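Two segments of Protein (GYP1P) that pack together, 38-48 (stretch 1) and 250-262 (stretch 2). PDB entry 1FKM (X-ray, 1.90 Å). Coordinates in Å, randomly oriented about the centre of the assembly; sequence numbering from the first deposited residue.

Stretch 1 38-48: HRPVVWKLLIG
Stretch 2 (250-262) VIRMWDTYLSETS

Two helices, far apart in sequence, run roughly the same way: residues 39-46 and 250-261 have N-to-C directions 31° apart and axes that approach to 9.7 Å. Trp43 is the residue of stretch 1 most covered by stretch 2, alongside Leu46 and Leu258 in the same interface. Both backbones keep helical angles mostly near -60/-45, with i to i+4 bonds such as Trp43 N to Arg39 O (2.8 Å) and Leu258 N to Trp254 O (2.8 Å), but psi is -26° at Trp254 and the bonds from Asp255 N and Thr256 N are weak, the latter reaching Met253 O at 3.0 Å. The CA atoms of Leu46 and Ser262 are 5.5 Å apart; at the other end Arg39 lies beside the Ile251-Asp255 turn.

Stretch 2 enters with Val250, which makes no contact. Ile251 (chi1 m, chi2 m) presents its CG2 over one face of the Arg39 guanidinium, 3.5 Å from Arg39 NE, and the same methyl lies 3.9 Å from Trp43 CZ2. Its carbonyl also serves: Ile251 O meets the edge of the indole, 3.4 Å from Trp43 CZ2. Arg252 points away, its chi1 t and chi2 p directing NH1 to Thr256 OG1 in a 3.0 Å hydrogen bond along its own helix; Arg39 NH2 still passes 3.8 Å from Arg252 CA. Met253, a selenomethionine, faces away and takes no part.

Trp254 (m, chi2 35°) points toward stretch 1 and sets its CB 3.6 Å from Trp43 CZ2. The two six-membered rings have centroids 5.9 Å apart and planes at 31°, an oblique pairing.

Asp255 is the polar centre. Its CA-to-CB bond runs sideways, but chi1 m and chi2 -20° bring the carboxylate to three donor atoms of two residues, Arg39 and Trp43. Arg39, extended through chi1 m, chi2 t and chi3 t with chi4 at 101°, forms a two-pronged salt bridge: Arg39 NE to Asp255 OD1 is 2.7 Å, and Arg39 NH2 to Asp255 OD2 is 2.8 Å. Trp43 NE1 adds a 2.8 Å hydrogen bond to Asp255 OD1, so one oxygen joins residues a helical turn apart.

Thr256 points away and Tyr257 is out of reach. Leu258 (m, t) points toward the partner and lays CD1 over the indole face, 3.5 Å from the centroid of the Trp43 five-membered ring and 15° off its normal. With chi1 m and chi2 28°, Trp43 thus sits as a knob among Ile251, Trp254, Asp255 and Leu258. Leu258 CB also packs 4.2 Å from Leu46 CB, and Leu258 CD2 lies 4.3 Å from Ile47 CG1.

Ser259 (m) points away, returning OG to Asp255 O at 2.7 Å, yet Ser259 OG remains 3.7 Å from Leu46 CD1. Thr261 (p) likewise bonds OG1 to Tyr257 O at 2.7 Å. At Ser262 (t), OG donates to Leu46 O at 3.1 Å. Water 1 donates to carbonyls of both stretches, its O atom 3.1 Å from Leu46 O and 2.8 Å from Leu258 O. Beyond Leu46, a Schellman motif ends at Gly48, whose 86/25 backbone suits glycine.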

ATOM      1  N   HIS A  38       1.785  -6.049 -16.116  1.00 20.66           N
ATOM      2  CA  HIS A  38       2.506  -4.774 -16.141  1.00 21.19           C
ATOM      3  C   HIS A  38       2.698  -4.090 -14.795  1.00 19.55           C
ATOM      4  O   HIS A  38       3.482  -3.147 -14.692  1.00 18.68           O
ATOM      5  CB  HIS A  38       1.802  -3.787 -17.077  1.00 25.03           C
ATOM      6  CG  HIS A  38       2.016  -4.079 -18.528  1.00 25.92           C
ATOM      7  ND1 HIS A  38       0.976  -4.318 -19.399  1.00 27.89           N
ATOM      8  CD2 HIS A  38       3.150  -4.179 -19.257  1.00 25.42           C
ATOM      9  CE1 HIS A  38       1.461  -4.555 -20.605  1.00 25.49           C
ATOM     10  NE2 HIS A  38       2.778  -4.476 -20.546  1.00 28.85           N
ATOM     11  N   ARG A  39       2.002  -4.547 -13.763  1.00 20.44           N
ATOM     12  CA  ARG A  39       2.128  -3.887 -12.467  1.00 20.03           C
ATOM     13  C   ARG A  39       3.532  -3.659 -11.918  1.00 19.60           C
ATOM     14  O   ARG A  39       3.841  -2.558 -11.465  1.00 21.99           O
ATOM     15  CB  ARG A  39       1.279  -4.596 -11.407  1.00 23.29           C
ATOM     16  CG  ARG A  39      -0.198  -4.273 -11.519  1.00 24.11           C
ATOM     17  CD  ARG A  39      -0.937  -4.540 -10.211  1.00 23.87           C
ATOM     18  NE  ARG A  39      -2.336  -4.141 -10.307  1.00 22.16           N
ATOM     19  CZ  ARG A  39      -3.349  -4.977 -10.511  1.00 24.05           C
ATOM     20  NH1 ARG A  39      -3.130  -6.280 -10.641  1.00 25.18           N
ATOM     21  NH2 ARG A  39      -4.585  -4.505 -10.587  1.00 24.55           N
ATOM     22  N   PRO A  40       4.397  -4.684 -11.930  1.00 18.96           N
ATOM     23  CA  PRO A  40       5.746  -4.467 -11.398  1.00 20.90           C
ATOM     24  C   PRO A  40       6.411  -3.214 -11.965  1.00 22.44           C
ATOM     25  O   PRO A  40       6.775  -2.302 -11.221  1.00 22.05           O
ATOM     26  CB  PRO A  40       6.478  -5.746 -11.794  1.00 17.80           C
ATOM     27  CG  PRO A  40       5.385  -6.776 -11.696  1.00 17.27           C
ATOM     28  CD  PRO A  40       4.236  -6.076 -12.387  1.00 17.22           C
ATOM     29  N   VAL A  41       6.551  -3.171 -13.285  1.00 21.02           N
ATOM     30  CA  VAL A  41       7.180  -2.028 -13.939  1.00 20.24           C
ATOM     31  C   VAL A  41       6.425  -0.715 -13.741  1.00 18.87           C
ATOM     32  O   VAL A  41       7.018   0.295 -13.359  1.00 19.30           O
ATOM     33  CB  VAL A  41       7.341  -2.279 -15.449  1.00 24.99           C
ATOM     34  CG1 VAL A  41       7.788  -1.004 -16.149  1.00 27.31           C
ATOM     35  CG2 VAL A  41       8.369  -3.378 -15.676  1.00 30.36           C
ATOM     36  N   VAL A  42       5.119  -0.731 -13.982  1.00 16.21           N
ATOM     37  CA  VAL A  42       4.319   0.483 -13.857  1.00 16.53           C
ATOM     38  C   VAL A  42       4.289   1.049 -12.446  1.00 14.97           C
ATOM     39  O   VAL A  42       4.363   2.261 -12.272  1.00 15.68           O
ATOM     40  CB  VAL A  42       2.872   0.257 -14.367  1.00 17.23           C
ATOM     41  CG1 VAL A  42       2.057   1.540 -14.216  1.00 17.14           C
ATOM     42  CG2 VAL A  42       2.907  -0.165 -15.836  1.00 17.20           C
ATOM     43  N   TRP A  43       4.178   0.191 -11.433  1.00 17.77           N
ATOM     44  CA  TRP A  43       4.180   0.683 -10.061  1.00 18.00           C
ATOM     45  C   TRP A  43       5.515   1.369  -9.743  1.00 17.93           C
ATOM     46  O   TRP A  43       5.547   2.414  -9.093  1.00 18.54           O
ATOM     47  CB  TRP A  43       3.947  -0.465  -9.076  1.00 18.70           C
ATOM     48  CG  TRP A  43       2.503  -0.788  -8.842  1.00 19.07           C
ATOM     49  CD1 TRP A  43       1.458  -0.605  -9.716  1.00 19.15           C
ATOM     50  CD2 TRP A  43       1.948  -1.410  -7.676  1.00 19.58           C
ATOM     51  NE1 TRP A  43       0.288  -1.083  -9.158  1.00 21.50           N
ATOM     52  CE2 TRP A  43       0.562  -1.581  -7.910  1.00 19.94           C
ATOM     53  CE3 TRP A  43       2.489  -1.842  -6.456  1.00 18.43           C
ATOM     54  CZ2 TRP A  43      -0.288  -2.165  -6.970  1.00 19.23           C
ATOM     55  CZ3 TRP A  43       1.637  -2.428  -5.516  1.00 18.97           C
ATOM     56  CH2 TRP A  43       0.268  -2.581  -5.780  1.00 19.26           C
ATOM     57  N   LYS A  44       6.615   0.779 -10.194  1.00 15.84           N
ATOM     58  CA  LYS A  44       7.931   1.364  -9.935  1.00 16.23           C
ATOM     59  C   LYS A  44       8.090   2.701 -10.651  1.00 17.52           C
ATOM     60  O   LYS A  44       8.720   3.621 -10.126  1.00 17.72           O
ATOM     61  CB  LYS A  44       9.032   0.391 -10.350  1.00 14.68           C
ATOM     62  CG  LYS A  44       9.031  -0.893  -9.519  1.00 15.79           C
ATOM     63  CD  LYS A  44      10.075  -1.889 -10.001  1.00 18.39           C
ATOM     64  CE  LYS A  44       9.892  -3.248  -9.317  1.00 21.35           C
ATOM     65  NZ  LYS A  44      10.826  -4.279  -9.855  1.00 24.13           N
ATOM     66  N   LEU A  45       7.504   2.820 -11.839  1.00 19.36           N
ATOM     67  CA  LEU A  45       7.580   4.075 -12.586  1.00 20.14           C
ATOM     68  C   LEU A  45       6.709   5.149 -11.931  1.00 20.29           C
ATOM     69  O   LEU A  45       7.142   6.284 -11.751  1.00 20.49           O
ATOM     70  CB  LEU A  45       7.125   3.872 -14.038  1.00 21.56           C
ATOM     71  CG  LEU A  45       8.067   3.115 -14.985  1.00 22.87           C
ATOM     72  CD1 LEU A  45       7.319   2.729 -16.257  1.00 20.80           C
ATOM     73  CD2 LEU A  45       9.277   3.996 -15.308  1.00 23.24           C
ATOM     74  N   LEU A  46       5.486   4.786 -11.554  1.00 18.44           N
ATOM     75  CA  LEU A  46       4.576   5.757 -10.951  1.00 20.21           C
ATOM     76  C   LEU A  46       5.008   6.284  -9.588  1.00 21.31           C
ATOM     77  O   LEU A  46       4.769   7.448  -9.267  1.00 22.14           O
ATOM     78  CB  LEU A  46       3.168   5.162 -10.839  1.00 20.65           C
ATOM     79  CG  LEU A  46       2.466   4.868 -12.169  1.00 21.23           C
ATOM     80  CD1 LEU A  46       1.139   4.151 -11.906  1.00 24.17           C
ATOM     81  CD2 LEU A  46       2.240   6.176 -12.928  1.00 24.24           C
ATOM     82  N   ILE A  47       5.643   5.440  -8.785  1.00 22.69           N
ATOM     83  CA  ILE A  47       6.066   5.863  -7.456  1.00 24.05           C
ATOM     84  C   ILE A  47       7.380   6.652  -7.482  1.00 24.93           C
ATOM     85  O   ILE A  47       7.831   7.167  -6.454  1.00 26.87           O
ATOM     86  CB  ILE A  47       6.180   4.644  -6.498  1.00 26.44           C
ATOM     87  CG1 ILE A  47       6.092   5.123  -5.047  1.00 28.20           C
ATOM     88  CG2 ILE A  47       7.483   3.884  -6.749  1.00 26.19           C
ATOM     89  CD1 ILE A  47       6.012   4.002  -4.042  1.00 32.05           C
ATOM     90  N   GLY A  48       7.983   6.749  -8.660  1.00 23.29           N
ATOM     91  CA  GLY A  48       9.220   7.502  -8.803  1.00 25.87           C
ATOM     92  C   GLY A  48      10.497   6.742  -8.500  1.00 26.34           C
ATOM     93  O   GLY A  48      11.515   7.341  -8.152  1.00 27.43           O
ATOM     94  N   VAL A 250      -7.048  -4.581  -2.634  1.00 18.44           N
ATOM     95  CA  VAL A 250      -6.037  -3.608  -2.219  1.00 18.91           C
ATOM     96  C   VAL A 250      -5.083  -3.319  -3.385  1.00 17.87           C
ATOM     97  O   VAL A 250      -4.785  -2.163  -3.678  1.00 18.60           O
ATOM     98  CB  VAL A 250      -5.228  -4.132  -1.005  1.00 23.55           C
ATOM     99  CG1 VAL A 250      -4.035  -3.222  -0.732  1.00 23.42           C
ATOM    100  CG2 VAL A 250      -6.129  -4.197   0.232  1.00 25.67           C
ATOM    101  N   ILE A 251      -4.619  -4.374  -4.051  1.00 19.71           N
ATOM    102  CA  ILE A 251      -3.712  -4.219  -5.187  1.00 19.49           C
ATOM    103  C   ILE A 251      -4.325  -3.329  -6.265  1.00 18.89           C
ATOM    104  O   ILE A 251      -3.679  -2.408  -6.770  1.00 17.08           O
ATOM    105  CB  ILE A 251      -3.345  -5.597  -5.805  1.00 27.25           C
ATOM    106  CG1 ILE A 251      -2.637  -6.466  -4.760  1.00 28.77           C
ATOM    107  CG2 ILE A 251      -2.453  -5.409  -7.025  1.00 27.96           C
ATOM    108  CD1 ILE A 251      -1.406  -5.830  -4.172  1.00 29.00           C
ATOM    109  N   ARG A 252      -5.578  -3.600  -6.613  1.00 17.03           N
ATOM    110  CA  ARG A 252      -6.266  -2.810  -7.627  1.00 16.89           C
ATOM    111  C   ARG A 252      -6.400  -1.355  -7.189  1.00 17.73           C
ATOM    112  O   ARG A 252      -6.216  -0.440  -7.989  1.00 17.86           O
ATOM    113  CB  ARG A 252      -7.647  -3.403  -7.916  1.00 19.31           C
ATOM    114  CG  ARG A 252      -8.522  -2.526  -8.802  1.00 20.32           C
ATOM    115  CD  ARG A 252      -7.921  -2.280 -10.183  1.00 20.20           C
ATOM    116  NE  ARG A 252      -8.782  -1.377 -10.944  1.00 21.68           N
ATOM    117  CZ  ARG A 252      -8.808  -0.058 -10.785  1.00 23.11           C
ATOM    118  NH1 ARG A 252      -8.004   0.524  -9.902  1.00 23.81           N
ATOM    119  NH2 ARG A 252      -9.668   0.675 -11.478  1.00 25.28           N
HETATM  120  N   MSE A 253      -6.722  -1.142  -5.922  1.00 18.97           N
HETATM  121  CA  MSE A 253      -6.850   0.214  -5.386  1.00 21.80           C
HETATM  122  C   MSE A 253      -5.542   0.977  -5.539  1.00 19.67           C
HETATM  123  O   MSE A 253      -5.534   2.169  -5.874  1.00 17.65           O
HETATM  124  CB  MSE A 253      -7.188   0.182  -3.897  1.00 24.79           C
HETATM  125  CG  MSE A 253      -8.559  -0.328  -3.555  1.00 35.46           C
HETATM  126 SE   MSE A 253      -8.776  -0.346  -1.634  1.00 45.03          SE
HETATM  127  CE  MSE A 253      -8.533   1.544  -1.301  1.00 32.60           C
ATOM    128  N   TRP A 254      -4.434   0.297  -5.264  1.00 18.69           N
ATOM    129  CA  TRP A 254      -3.129   0.946  -5.372  1.00 18.82           C
ATOM    130  C   TRP A 254      -2.774   1.413  -6.782  1.00 17.54           C
ATOM    131  O   TRP A 254      -1.999   2.356  -6.934  1.00 18.81           O
ATOM    132  CB  TRP A 254      -2.039   0.040  -4.782  1.00 20.62           C
ATOM    133  CG  TRP A 254      -2.026   0.110  -3.270  1.00 25.34           C
ATOM    134  CD1 TRP A 254      -3.112   0.258  -2.450  1.00 28.62           C
ATOM    135  CD2 TRP A 254      -0.884   0.025  -2.406  1.00 27.56           C
ATOM    136  NE1 TRP A 254      -2.718   0.272  -1.134  1.00 28.83           N
ATOM    137  CE2 TRP A 254      -1.357   0.129  -1.077  1.00 28.72           C
ATOM    138  CE3 TRP A 254       0.492  -0.130  -2.624  1.00 28.02           C
ATOM    139  CZ2 TRP A 254      -0.500   0.085   0.032  1.00 30.92           C
ATOM    140  CZ3 TRP A 254       1.345  -0.175  -1.518  1.00 30.35           C
ATOM    141  CH2 TRP A 254       0.841  -0.067  -0.210  1.00 29.26           C
ATOM    142  N   ASP A 255      -3.332   0.778  -7.812  1.00 18.78           N
ATOM    143  CA  ASP A 255      -3.064   1.226  -9.185  1.00 18.57           C
ATOM    144  C   ASP A 255      -3.524   2.683  -9.253  1.00 17.96           C
ATOM    145  O   ASP A 255      -2.848   3.551  -9.817  1.00 17.88           O
ATOM    146  CB  ASP A 255      -3.888   0.463 -10.236  1.00 18.74           C
ATOM    147  CG  ASP A 255      -3.526  -1.003 -10.355  1.00 20.09           C
ATOM    148  OD1 ASP A 255      -2.427  -1.418  -9.934  1.00 19.20           O
ATOM    149  OD2 ASP A 255      -4.367  -1.750 -10.909  1.00 19.30           O
ATOM    150  N   THR A 256      -4.700   2.932  -8.685  1.00 17.91           N
ATOM    151  CA  THR A 256      -5.282   4.265  -8.689  1.00 17.61           C
ATOM    152  C   THR A 256      -4.597   5.213  -7.714  1.00 18.04           C
ATOM    153  O   THR A 256      -4.361   6.376  -8.050  1.00 19.30           O
ATOM    154  CB  THR A 256      -6.797   4.212  -8.396  1.00 20.19           C
ATOM    155  OG1 THR A 256      -7.441   3.423  -9.403  1.00 19.22           O
ATOM    156  CG2 THR A 256      -7.404   5.624  -8.407  1.00 19.51           C
ATOM    157  N   TYR A 257      -4.279   4.735  -6.511  1.00 17.21           N
ATOM    158  CA  TYR A 257      -3.589   5.587  -5.555  1.00 18.50           C
ATOM    159  C   TYR A 257      -2.260   6.065  -6.137  1.00 19.18           C
ATOM    160  O   TYR A 257      -1.933   7.244  -6.051  1.00 19.26           O
ATOM    161  CB  TYR A 257      -3.322   4.839  -4.249  1.00 21.29           C
ATOM    162  CG  TYR A 257      -4.442   4.939  -3.240  1.00 25.63           C
ATOM    163  CD1 TYR A 257      -5.748   4.581  -3.573  1.00 27.25           C
ATOM    164  CD2 TYR A 257      -4.186   5.355  -1.933  1.00 29.41           C
ATOM    165  CE1 TYR A 257      -6.772   4.633  -2.623  1.00 28.90           C
ATOM    166  CE2 TYR A 257      -5.197   5.410  -0.980  1.00 28.94           C
ATOM    167  CZ  TYR A 257      -6.485   5.045  -1.328  1.00 29.02           C
ATOM    168  OH  TYR A 257      -7.475   5.070  -0.372  1.00 31.64           O
ATOM    169  N   LEU A 258      -1.499   5.148  -6.732  1.00 19.49           N
ATOM    170  CA  LEU A 258      -0.204   5.508  -7.310  1.00 20.46           C
ATOM    171  C   LEU A 258      -0.344   6.421  -8.530  1.00 21.39           C
ATOM    172  O   LEU A 258       0.504   7.281  -8.767  1.00 21.80           O
ATOM    173  CB  LEU A 258       0.583   4.240  -7.688  1.00 20.34           C
ATOM    174  CG  LEU A 258       1.010   3.336  -6.519  1.00 21.15           C
ATOM    175  CD1 LEU A 258       1.648   2.060  -7.053  1.00 21.16           C
ATOM    176  CD2 LEU A 258       1.986   4.074  -5.621  1.00 22.79           C
ATOM    177  N   SER A 259      -1.408   6.232  -9.308  1.00 19.95           N
ATOM    178  CA  SER A 259      -1.635   7.065 -10.490  1.00 22.10           C
ATOM    179  C   SER A 259      -2.076   8.463 -10.071  1.00 24.14           C
ATOM    180  O   SER A 259      -1.633   9.460 -10.640  1.00 24.67           O
ATOM    181  CB  SER A 259      -2.724   6.461 -11.387  1.00 23.14           C
ATOM    182  OG  SER A 259      -2.366   5.182 -11.880  1.00 24.54           O
ATOM    183  N   GLU A 260      -2.955   8.522  -9.076  1.00 22.14           N
ATOM    184  CA  GLU A 260      -3.492   9.792  -8.577  1.00 25.18           C
ATOM    185  C   GLU A 260      -2.457  10.651  -7.857  1.00 26.49           C
ATOM    186  O   GLU A 260      -2.456  11.873  -7.994  1.00 26.42           O
ATOM    187  CB  GLU A 260      -4.676   9.512  -7.642  1.00 29.29           C
ATOM    188  CG  GLU A 260      -5.301  10.732  -6.956  1.00 30.62           C
ATOM    189  CD  GLU A 260      -5.852  11.759  -7.929  1.00 31.85           C
ATOM    190  OE1 GLU A 260      -6.176  11.389  -9.080  1.00 31.73           O
ATOM    191  OE2 GLU A 260      -5.978  12.939  -7.536  1.00 31.73           O
ATOM    192  N   THR A 261      -1.570  10.015  -7.100  1.00 27.05           N
ATOM    193  CA  THR A 261      -0.559  10.747  -6.351  1.00 31.62           C
ATOM    194  C   THR A 261       0.781  10.843  -7.070  1.00 34.55           C
ATOM    195  O   THR A 261       1.706  11.494  -6.583  1.00 37.55           O
ATOM    196  CB  THR A 261      -0.333  10.101  -4.972  1.00 39.54           C
ATOM    197  OG1 THR A 261       0.124   8.753  -5.143  1.00 39.58           O
ATOM    198  CG2 THR A 261      -1.624  10.087  -4.182  1.00 38.56           C
ATOM    199  N   SER A 262       0.886  10.204  -8.228  1.00 39.71           N
ATOM    200  CA  SER A 262       2.128  10.229  -8.994  1.00 41.65           C
ATOM    201  C   SER A 262       2.560  11.660  -9.294  1.00 43.04           C
ATOM    202  O   SER A 262       1.752  12.487  -9.715  1.00 42.98           O
ATOM    203  CB  SER A 262       1.955   9.464 -10.307  1.00 41.61           C
ATOM    204  OG  SER A 262       3.164   9.453 -11.045  1.00 44.69           O
TER
HETATM  205  O   HOH W   1       2.648   7.905  -7.103  1.00 35.35           O